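PDB 3S3T: nucleotide-binding protein, universal stress protein UspA family from Lactobacillus plantarum, which binds ATP and, as a member of the universal stress protein family, probably takes part in the cell's response to stress, its precise role being unknown. Local coordinates for residues Q33-A38 with S82-T88; A38-D44 with E89-P95; D110-A116 with C140-R146. All coordinates share one frame. Residues are numbered along the deposited sequence.

Contact 1. Residues Q33-A38 with S82-T88; sequences QANLTA and SAPNLKT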
# COMPACT_ATOMS: atom_id res chain seq x y z
N GLN A 33 -28.49 -16.51 -0.27
CA GLN A 33 -29.15 -16.89 -1.49
C GLN A 33 -28.88 -15.88 -2.60
O GLN A 33 -29.80 -15.39 -3.26
CB GLN A 33 -30.64 -17.12 -1.25
CG GLN A 33 -30.90 -18.37 -0.40
CD GLN A 33 -30.67 -19.64 -1.16
OE1 GLN A 33 -31.50 -20.04 -1.97
NE2 GLN A 33 -29.57 -20.29 -0.92
N ALA A 34 -27.60 -15.59 -2.77
CA ALA A 34 -27.14 -14.56 -3.69
C ALA A 34 -26.73 -15.15 -5.02
O ALA A 34 -26.37 -16.31 -5.11
CB ALA A 34 -26.00 -13.76 -3.07
N ASN A 35 -26.78 -14.34 -6.07
CA ASN A 35 -26.19 -14.77 -7.32
C ASN A 35 -24.68 -14.78 -7.11
O ASN A 35 -24.13 -13.97 -6.32
CB ASN A 35 -26.59 -13.85 -8.48
CG ASN A 35 -28.10 -13.79 -8.69
OD1 ASN A 35 -28.80 -14.81 -8.66
ND2 ASN A 35 -28.61 -12.58 -8.89
N LEU A 36 -24.00 -15.72 -7.76
CA LEU A 36 -22.56 -15.86 -7.66
C LEU A 36 -21.94 -15.87 -9.05
O LEU A 36 -22.45 -16.53 -9.94
CB LEU A 36 -22.18 -17.14 -6.88
CG LEU A 36 -20.70 -17.41 -6.59
CD1 LEU A 36 -20.07 -16.26 -5.85
CD2 LEU A 36 -20.55 -18.73 -5.82
N THR A 37 -20.86 -15.08 -9.23
CA THR A 37 -20.08 -15.10 -10.47
C THR A 37 -18.60 -15.36 -10.13
O THR A 37 -18.04 -14.64 -9.32
CB THR A 37 -20.16 -13.74 -11.19
OG1 THR A 37 -21.53 -13.53 -11.59
CG2 THR A 37 -19.24 -13.71 -12.45
N ALA A 38 -18.00 -16.40 -10.73
CA ALA A 38 -16.53 -16.62 -10.71
C ALA A 38 -15.91 -16.05 -11.97
O ALA A 38 -16.41 -16.27 -13.10
CB ALA A 38 -16.20 -18.07 -10.56
N SER A 82 -26.75 -25.59 -1.86
CA SER A 82 -28.02 -24.88 -1.98
C SER A 82 -27.83 -23.46 -2.49
O SER A 82 -28.77 -22.68 -2.48
CB SER A 82 -28.77 -24.91 -0.63
OG SER A 82 -27.94 -24.39 0.40
N ALA A 83 -26.63 -23.15 -2.98
CA ALA A 83 -26.35 -21.86 -3.58
C ALA A 83 -27.19 -21.78 -4.85
O ALA A 83 -27.27 -22.73 -5.58
CB ALA A 83 -24.84 -21.71 -3.90
N PRO A 84 -27.82 -20.62 -5.10
CA PRO A 84 -28.78 -20.56 -6.20
C PRO A 84 -28.19 -20.78 -7.58
O PRO A 84 -28.87 -21.36 -8.42
CB PRO A 84 -29.35 -19.15 -6.12
CG PRO A 84 -28.82 -18.54 -4.92
CD PRO A 84 -27.88 -19.44 -4.23
N ASN A 85 -26.97 -20.32 -7.84
CA ASN A 85 -26.40 -20.47 -9.18
C ASN A 85 -24.90 -20.19 -9.25
O ASN A 85 -24.29 -19.79 -8.28
CB ASN A 85 -27.13 -19.53 -10.16
CG ASN A 85 -27.16 -18.10 -9.68
OD1 ASN A 85 -26.09 -17.47 -9.44
ND2 ASN A 85 -28.36 -17.59 -9.45
N LEU A 86 -24.34 -20.36 -10.44
CA LEU A 86 -22.98 -19.92 -10.70
C LEU A 86 -22.92 -19.53 -12.17
O LEU A 86 -23.28 -20.32 -13.06
CB LEU A 86 -21.94 -21.01 -10.41
CG LEU A 86 -20.49 -20.58 -10.63
CD1 LEU A 86 -20.05 -19.62 -9.51
CD2 LEU A 86 -19.56 -21.80 -10.77
N LYS A 87 -22.54 -18.27 -12.37
CA LYS A 87 -22.08 -17.79 -13.66
C LYS A 87 -20.54 -17.85 -13.62
O LYS A 87 -19.93 -17.53 -12.61
CB LYS A 87 -22.56 -16.35 -13.87
CG LYS A 87 -22.15 -15.70 -15.21
CD LYS A 87 -22.33 -14.18 -15.20
CE LYS A 87 -22.65 -13.66 -16.61
NZ LYS A 87 -22.48 -12.20 -16.73
N THR A 88 -19.94 -18.30 -14.71
CA THR A 88 -18.49 -18.33 -14.85
C THR A 88 -18.08 -17.44 -16.02
O THR A 88 -18.76 -17.40 -17.08
CB THR A 88 -17.99 -19.74 -15.05
OG1 THR A 88 -18.53 -20.30 -16.27
CG2 THR A 88 -18.36 -20.61 -13.84
O HOH W 1 -25.40 -18.74 -5.93
O HOH W 2 -25.17 -15.96 -11.27
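Gln33 leaves the end of helix 16-32 with positive phi, and its amide NE2 donates to Ser82 O at 3.0 Å, a bond it combines with one to Gln30 O. The ring of Pro84 lies against the backbone here, its CG 3.3 Å from Ala34 O. That carbonyl accepts a bond from water 1 (2.7 Å from Ala34 O), which in turn accepts from Asn85 N at 2.9 Å, so water spans a gap still too wide for direct pairing. At Asn35 the two amide side chains meet: Asn85 ND2 donates to Asn35 OD1 at 2.9 Å. Asn85 OD1 takes Leu36 N at 3.2 Å and a proton of water 2, so this asparagine stands in for main chain until the strands close up. From Leu36 on, parallel pairing takes over, with Lys87 N to Leu36 O at 3.0 Å and Ala38 N to Lys87 O at 2.9 Å. Leu36 CG also packs on Leu86 CD1 at 3.7 Å, as suits buried leucine, while Thr37 and the long aliphatic part of Lys87 share the more open face. The small Ala38 sits on the other face, under Met71 of helix 53-78. This is the opening of two neighbouring parallel strands in an alpha/beta sheet: strand 35-43 is bonded on its other edge to strand 7-11, and Leu36 and Leu86 rest on helix 16-32.

Contact 2. Residues A38-D44 with E89-P95; sequences ALYVVDD and EISYGIP. With ATP (adenosine-5'-triphosphate), chain I.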
# COMPACT_ATOMS: atom_id res chain seq x y z
N ALA A 38 -18.00 -16.40 -10.73
CA ALA A 38 -16.53 -16.62 -10.71
C ALA A 38 -15.91 -16.05 -11.97
O ALA A 38 -16.41 -16.27 -13.10
CB ALA A 38 -16.20 -18.07 -10.56
N LEU A 39 -14.84 -15.26 -11.79
CA LEU A 39 -14.20 -14.55 -12.89
C LEU A 39 -12.71 -14.88 -12.92
O LEU A 39 -12.02 -14.60 -11.95
CB LEU A 39 -14.37 -13.04 -12.73
CG LEU A 39 -13.53 -12.10 -13.62
CD1 LEU A 39 -13.86 -12.26 -15.18
CD2 LEU A 39 -13.74 -10.70 -13.18
N TYR A 40 -12.23 -15.50 -13.99
CA TYR A 40 -10.78 -15.65 -14.22
C TYR A 40 -10.32 -14.67 -15.28
O TYR A 40 -10.85 -14.64 -16.40
CB TYR A 40 -10.48 -17.08 -14.69
CG TYR A 40 -9.01 -17.42 -14.82
CD1 TYR A 40 -8.23 -16.94 -15.88
CD2 TYR A 40 -8.38 -18.26 -13.89
CE1 TYR A 40 -6.88 -17.25 -15.97
CE2 TYR A 40 -7.02 -18.60 -14.01
CZ TYR A 40 -6.29 -18.10 -15.01
OH TYR A 40 -4.98 -18.47 -15.07
N VAL A 41 -9.31 -13.86 -14.96
CA VAL A 41 -8.75 -12.95 -15.95
C VAL A 41 -7.44 -13.46 -16.53
O VAL A 41 -6.46 -13.66 -15.81
CB VAL A 41 -8.56 -11.53 -15.39
CG1 VAL A 41 -8.21 -10.55 -16.57
CG2 VAL A 41 -9.83 -11.04 -14.71
N VAL A 42 -7.43 -13.65 -17.85
CA VAL A 42 -6.22 -14.03 -18.58
C VAL A 42 -5.39 -12.76 -18.82
O VAL A 42 -5.78 -11.86 -19.59
CB VAL A 42 -6.55 -14.69 -19.95
CG1 VAL A 42 -5.29 -15.05 -20.69
CG2 VAL A 42 -7.47 -15.88 -19.81
N ASP A 43 -4.22 -12.68 -18.19
CA ASP A 43 -3.41 -11.46 -18.30
C ASP A 43 -2.80 -11.41 -19.68
O ASP A 43 -1.94 -12.22 -20.01
CB ASP A 43 -2.31 -11.46 -17.24
CG ASP A 43 -1.57 -10.13 -17.17
OD1 ASP A 43 -1.53 -9.36 -18.14
OD2 ASP A 43 -1.04 -9.87 -16.09
N ASP A 44 -3.21 -10.42 -20.46
CA ASP A 44 -2.77 -10.26 -21.82
C ASP A 44 -1.78 -9.10 -22.01
O ASP A 44 -1.61 -8.63 -23.12
CB ASP A 44 -3.98 -10.08 -22.76
CG ASP A 44 -4.75 -8.80 -22.53
OD1 ASP A 44 -4.38 -7.97 -21.66
OD2 ASP A 44 -5.74 -8.61 -23.28
N GLU A 89 -16.98 -16.73 -15.86
CA GLU A 89 -16.53 -15.81 -16.86
C GLU A 89 -15.01 -15.87 -16.97
O GLU A 89 -14.31 -15.83 -15.94
CB GLU A 89 -16.93 -14.41 -16.45
CG GLU A 89 -16.68 -13.36 -17.52
CD GLU A 89 -17.93 -12.85 -18.17
OE1 GLU A 89 -18.99 -12.74 -17.49
OE2 GLU A 89 -17.83 -12.48 -19.36
N ILE A 90 -14.52 -15.95 -18.20
CA ILE A 90 -13.12 -15.85 -18.48
C ILE A 90 -12.94 -14.59 -19.33
O ILE A 90 -13.55 -14.45 -20.41
CB ILE A 90 -12.59 -17.10 -19.22
CG1 ILE A 90 -12.95 -18.39 -18.48
CG2 ILE A 90 -11.10 -16.98 -19.50
CD1 ILE A 90 -12.49 -18.47 -17.09
N SER A 91 -12.16 -13.65 -18.81
CA SER A 91 -11.89 -12.41 -19.53
C SER A 91 -10.41 -12.22 -19.75
O SER A 91 -9.58 -12.88 -19.10
CB SER A 91 -12.45 -11.21 -18.74
OG SER A 91 -13.87 -11.24 -18.72
N TYR A 92 -10.09 -11.32 -20.67
CA TYR A 92 -8.72 -11.00 -21.09
C TYR A 92 -8.44 -9.52 -20.76
O TYR A 92 -9.21 -8.62 -21.12
CB TYR A 92 -8.52 -11.30 -22.58
CG TYR A 92 -8.93 -12.72 -22.94
CD1 TYR A 92 -10.28 -13.04 -23.17
CD2 TYR A 92 -8.00 -13.73 -23.03
CE1 TYR A 92 -10.68 -14.35 -23.49
CE2 TYR A 92 -8.37 -15.05 -23.34
CZ TYR A 92 -9.70 -15.36 -23.57
OH TYR A 92 -10.06 -16.67 -23.88
N GLY A 93 -7.37 -9.28 -20.00
CA GLY A 93 -6.99 -7.89 -19.67
C GLY A 93 -6.00 -7.94 -18.55
O GLY A 93 -5.44 -9.01 -18.24
N ILE A 94 -5.77 -6.78 -17.95
CA ILE A 94 -4.90 -6.65 -16.80
C ILE A 94 -5.78 -7.04 -15.63
O ILE A 94 -6.82 -6.42 -15.43
CB ILE A 94 -4.37 -5.18 -16.70
CG1 ILE A 94 -3.57 -4.85 -17.97
CG2 ILE A 94 -3.55 -4.99 -15.47
CD1 ILE A 94 -2.92 -3.49 -18.03
N PRO A 95 -5.40 -8.06 -14.83
CA PRO A 95 -6.35 -8.61 -13.88
C PRO A 95 -7.03 -7.65 -12.89
O PRO A 95 -8.26 -7.64 -12.78
CB PRO A 95 -5.52 -9.66 -13.17
CG PRO A 95 -4.73 -10.24 -14.32
CD PRO A 95 -4.28 -9.00 -15.07
PG ATP I . 1.34 -10.44 -6.77
O1G ATP I . 0.61 -10.65 -8.08
O2G ATP I . 2.80 -10.77 -6.88
O3G ATP I . 1.17 -9.08 -6.12
PB ATP I . 0.02 -12.89 -5.83
O1B ATP I . 0.52 -13.84 -4.79
O2B ATP I . -0.04 -13.35 -7.25
O3B ATP I . 0.86 -11.54 -5.69
PA ATP I . -2.61 -11.68 -6.10
O1A ATP I . -2.37 -11.59 -7.57
O2A ATP I . -2.92 -10.40 -5.43
O3A ATP I . -1.44 -12.40 -5.31
O5' ATP I . -3.87 -12.72 -5.92
C5' ATP I . -4.75 -12.56 -4.81
C4' ATP I . -6.18 -12.95 -5.20
O4' ATP I . -6.51 -12.10 -6.29
C3' ATP I . -6.31 -14.37 -5.74
O3' ATP I . -6.45 -15.34 -4.72
C2' ATP I . -7.51 -14.18 -6.64
O2' ATP I . -8.65 -14.19 -5.80
C1' ATP I . -7.31 -12.79 -7.24
N9 ATP I . -6.66 -12.84 -8.54
C8 ATP I . -5.32 -12.76 -8.81
N7 ATP I . -5.09 -12.88 -10.14
C5 ATP I . -6.29 -13.04 -10.71
C6 ATP I . -6.75 -13.24 -12.08
N6 ATP I . -5.84 -13.28 -13.07
N1 ATP I . -8.11 -13.38 -12.30
C2 ATP I . -8.97 -13.34 -11.27
N3 ATP I . -8.62 -13.20 -9.98
C4 ATP I . -7.31 -13.03 -9.67
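Main-chain hydrogen bonds carry this parallel pairing, in which strand 38-43 alternately accepts from and donates to strand 89-93. Glu89 N reaches Ala38 O at 2.9 Å, Tyr40 N reaches Glu89 O at 2.9 Å, Ser91 N reaches Tyr40 O at 2.9 Å, Val42 N reaches Ser91 O at a short 2.6 Å, and Gly93 N reaches Val42 O at 3.1 Å. The ladder fades with a weak bond from Asp44 N to Gly93 O at 3.4 Å as the chains turn away. The strand axes cross at -29°, the usual twist of such sheets.

Apolar contacts dominate the face of Tyr40 and Val42: Tyr40 CB meets Ile90 CD1 at 3.4 Å and Val42 CB meets Tyr92 CD2 at 3.5 Å; the Tyr40 hydroxyl continues to Glu63 of helix 53-78. The other face is mixed, with Glu89, Ser91 and Asp43 beside Leu39 and Val41; here branched Val41 packs its CG1 against Pro95 CG at 4.2 Å, where helix 95-105 begins.

Ligand bonds come from the edge of strand 38-43 that turns away from strand 89-93. Val41 N donates to ATP N1 at 3.0 Å, and ATP N6 donates to Val41 O at 2.8 Å. Pro95 CG adds a wall 3.5 Å from ATP N6, and Leu39 O lies 3.4 Å from ATP C2.

Because one amide and one carbonyl read N1 and the amino group together, the backbone matches the pattern of adenine: guanine, with a protonated N1 and an oxo group, would set donor against donor and acceptor against acceptor.

Contact 3. Residues D110-A116 with C140-R146; sequences DLIVLGA and CNVIVIR. With ATP (adenosine-5'-triphosphate), chain I.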
# COMPACT_ATOMS: atom_id res chain seq x y z
N ASP A 110 -22.43 -6.61 -4.99
CA ASP A 110 -22.31 -6.03 -3.63
C ASP A 110 -21.35 -6.71 -2.70
O ASP A 110 -21.23 -6.30 -1.53
CB ASP A 110 -23.69 -5.83 -2.93
CG ASP A 110 -24.65 -7.02 -3.13
OD1 ASP A 110 -24.20 -8.13 -3.42
OD2 ASP A 110 -25.88 -6.83 -2.96
N LEU A 111 -20.57 -7.65 -3.24
CA LEU A 111 -19.42 -8.22 -2.56
C LEU A 111 -18.44 -8.76 -3.57
O LEU A 111 -18.81 -9.44 -4.52
CB LEU A 111 -19.85 -9.41 -1.69
CG LEU A 111 -18.81 -10.05 -0.78
CD1 LEU A 111 -18.19 -9.03 0.22
CD2 LEU A 111 -19.48 -11.24 -0.01
N ILE A 112 -17.15 -8.53 -3.30
CA ILE A 112 -16.10 -9.22 -4.03
C ILE A 112 -15.35 -10.07 -3.02
O ILE A 112 -15.01 -9.57 -1.92
CB ILE A 112 -15.14 -8.22 -4.70
CG1 ILE A 112 -15.86 -7.26 -5.67
CG2 ILE A 112 -14.02 -9.01 -5.46
CD1 ILE A 112 -14.91 -6.19 -6.36
N VAL A 113 -15.15 -11.35 -3.35
CA VAL A 113 -14.45 -12.29 -2.49
C VAL A 113 -13.08 -12.59 -3.14
O VAL A 113 -13.00 -12.94 -4.29
CB VAL A 113 -15.28 -13.59 -2.29
CG1 VAL A 113 -14.52 -14.59 -1.43
CG2 VAL A 113 -16.69 -13.27 -1.67
N LEU A 114 -12.01 -12.44 -2.38
CA LEU A 114 -10.62 -12.59 -2.91
C LEU A 114 -9.79 -13.46 -2.01
O LEU A 114 -9.91 -13.41 -0.78
CB LEU A 114 -9.92 -11.21 -3.00
CG LEU A 114 -10.46 -10.21 -4.04
CD1 LEU A 114 -10.03 -8.79 -3.69
CD2 LEU A 114 -10.07 -10.57 -5.50
N GLY A 115 -8.86 -14.21 -2.59
CA GLY A 115 -7.82 -14.82 -1.78
C GLY A 115 -6.85 -13.75 -1.34
O GLY A 115 -6.62 -12.76 -2.04
N ALA A 116 -6.23 -13.92 -0.20
CA ALA A 116 -5.20 -12.96 0.21
C ALA A 116 -3.99 -12.90 -0.77
O ALA A 116 -3.50 -11.82 -1.08
CB ALA A 116 -4.73 -13.28 1.60
N CYS A 140 -17.75 -1.67 -3.65
CA CYS A 140 -18.59 -2.41 -2.73
C CYS A 140 -17.71 -3.04 -1.68
O CYS A 140 -16.46 -2.91 -1.70
CB CYS A 140 -19.32 -3.51 -3.48
SG CYS A 140 -18.21 -4.64 -4.40
N ASN A 141 -18.35 -3.79 -0.81
CA ASN A 141 -17.63 -4.52 0.24
C ASN A 141 -16.67 -5.54 -0.39
O ASN A 141 -16.96 -6.09 -1.47
CB ASN A 141 -18.62 -5.30 1.12
CG ASN A 141 -19.49 -4.43 2.00
OD1 ASN A 141 -19.33 -3.21 2.08
ND2 ASN A 141 -20.41 -5.08 2.72
N VAL A 142 -15.52 -5.76 0.24
CA VAL A 142 -14.54 -6.72 -0.20
C VAL A 142 -14.04 -7.56 1.00
O VAL A 142 -13.69 -7.00 2.03
CB VAL A 142 -13.36 -6.06 -0.88
CG1 VAL A 142 -12.33 -7.12 -1.29
CG2 VAL A 142 -13.83 -5.10 -2.11
N ILE A 143 -14.10 -8.87 0.86
CA ILE A 143 -13.60 -9.77 1.90
C ILE A 143 -12.40 -10.50 1.33
O ILE A 143 -12.38 -11.00 0.19
CB ILE A 143 -14.67 -10.76 2.44
CG1 ILE A 143 -14.11 -11.69 3.51
CG2 ILE A 143 -15.26 -11.66 1.33
CD1 ILE A 143 -15.19 -12.51 4.19
N VAL A 144 -11.42 -10.62 2.19
CA VAL A 144 -10.16 -11.27 1.88
C VAL A 144 -10.09 -12.57 2.67
O VAL A 144 -10.18 -12.58 3.93
CB VAL A 144 -8.99 -10.37 2.25
CG1 VAL A 144 -7.62 -11.09 2.09
CG2 VAL A 144 -9.00 -9.02 1.43
N ILE A 145 -9.89 -13.66 1.92
CA ILE A 145 -9.90 -15.01 2.48
C ILE A 145 -8.46 -15.57 2.63
O ILE A 145 -7.69 -15.62 1.66
CB ILE A 145 -10.67 -15.97 1.58
CG1 ILE A 145 -12.07 -15.41 1.24
CG2 ILE A 145 -10.77 -17.37 2.26
CD1 ILE A 145 -12.93 -15.15 2.48
N ARG A 146 -8.14 -16.00 3.84
CA ARG A 146 -6.94 -16.74 4.13
C ARG A 146 -7.11 -17.80 5.22
O ARG A 146 -6.15 -18.48 5.51
CB ARG A 146 -5.84 -15.78 4.59
CG ARG A 146 -6.24 -14.87 5.72
CD ARG A 146 -5.05 -14.13 6.28
NE ARG A 146 -4.37 -13.20 5.37
CZ ARG A 146 -4.57 -11.88 5.36
NH1 ARG A 146 -5.47 -11.32 6.17
NH2 ARG A 146 -3.86 -11.11 4.54
OXT ARG A 146 -8.16 -17.99 5.87
PG ATP I . 1.34 -10.44 -6.77
O1G ATP I . 0.61 -10.65 -8.08
O2G ATP I . 2.80 -10.77 -6.88
O3G ATP I . 1.17 -9.08 -6.12
PB ATP I . 0.02 -12.89 -5.83
O1B ATP I . 0.52 -13.84 -4.79
O2B ATP I . -0.04 -13.35 -7.25
O3B ATP I . 0.86 -11.54 -5.69
PA ATP I . -2.61 -11.68 -6.10
O1A ATP I . -2.37 -11.59 -7.57
O2A ATP I . -2.92 -10.40 -5.43
O3A ATP I . -1.44 -12.40 -5.31
O5' ATP I . -3.87 -12.72 -5.92
C5' ATP I . -4.75 -12.56 -4.81
C4' ATP I . -6.18 -12.95 -5.20
O4' ATP I . -6.51 -12.10 -6.29
C3' ATP I . -6.31 -14.37 -5.74
O3' ATP I . -6.45 -15.34 -4.72
C2' ATP I . -7.51 -14.18 -6.64
O2' ATP I . -8.65 -14.19 -5.80
C1' ATP I . -7.31 -12.79 -7.24
N9 ATP I . -6.66 -12.84 -8.54
C8 ATP I . -5.32 -12.76 -8.81
N7 ATP I . -5.09 -12.88 -10.14
C5 ATP I . -6.29 -13.04 -10.71
C6 ATP I . -6.75 -13.24 -12.08
N6 ATP I . -5.84 -13.28 -13.07
N1 ATP I . -8.11 -13.38 -12.30
C2 ATP I . -8.97 -13.34 -11.27
N3 ATP I . -8.62 -13.20 -9.98
C4 ATP I . -7.31 -13.03 -9.67
O HOH W 3 -21.33 -3.83 -0.57
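Five backbone bonds satisfy the facing edges of strands 111-115 and 141-145. Ile112 N donates to Asn141 O at 3.1 Å, Ile143 N to Ile112 O at 3.0 Å, Leu114 N to Ile143 O at 3.0 Å, Ile145 N to Leu114 O at 2.7 Å, and Ala116 N to Ile145 O at 2.9 Å. Before the first rung, water 3 donates to Asp110 O at 2.7 Å and accepts from Asn141 N at 3.0 Å. On its other edge strand 111-115 bonds to strand 7-11 through Leu111 and Val113, while Gly115 N is taken by ATP O2' at 3.2 Å and Gly115 O is paired with Thr131 OG1.

Polar side chains find partners beyond the pair. Asp110 receives bonds from Thr6 OG1 and Asn7 N; Asn141 ND2 is paired with Tyr5 OH, Asn141 OD1 accepts from Arg146 N of the third subunit, and Arg146 NH2 bonds Val135 O of that subunit. Val142 to Val144 also form an antiparallel ladder with that chain, so strand 141-145 has neighbours on both edges.

Most other side chains are branched and apolar, which suits a buried sheet: Val113 CG1 meets Ile145 CG1 at 3.7 Å on the face of helix 16-32, and Leu114 CD1 meets Val142 CG1 at 3.7 Å toward helix 129-137. Smaller Cys140 SG meets Ile112 CG1 at 3.7 Å. Strand 111-115, helix 129-137 and strand 141-145 form a beta-alpha-beta crossover. At its ligand end, a CB on Gly115 would come within 2.3 Å of ATP O3'; the missing side chain therefore lets the ribose lie directly against a main-chain donor.

Overall arrangement
Contacts 1 and 2 are successive parts of one strand pair, 35-43 with 87-93, sharing Ala38, with centres about 18 Å apart; contact 3 pairs the last two strands of the same five-stranded parallel sheet. Contact 3 is buried, whereas the other two are only partly so. Polar side chains and waters help join the strands in contact 1, at the more open start of the pair, while backbone bonds dominate the other two. Contacts 2 and 3 lie on opposite sides of the chain's centre, about 17 Å apart between centres, and hold different ends of one nucleoside, base and ribose respectively. Contact 3 alone continues the sheet into another subunit.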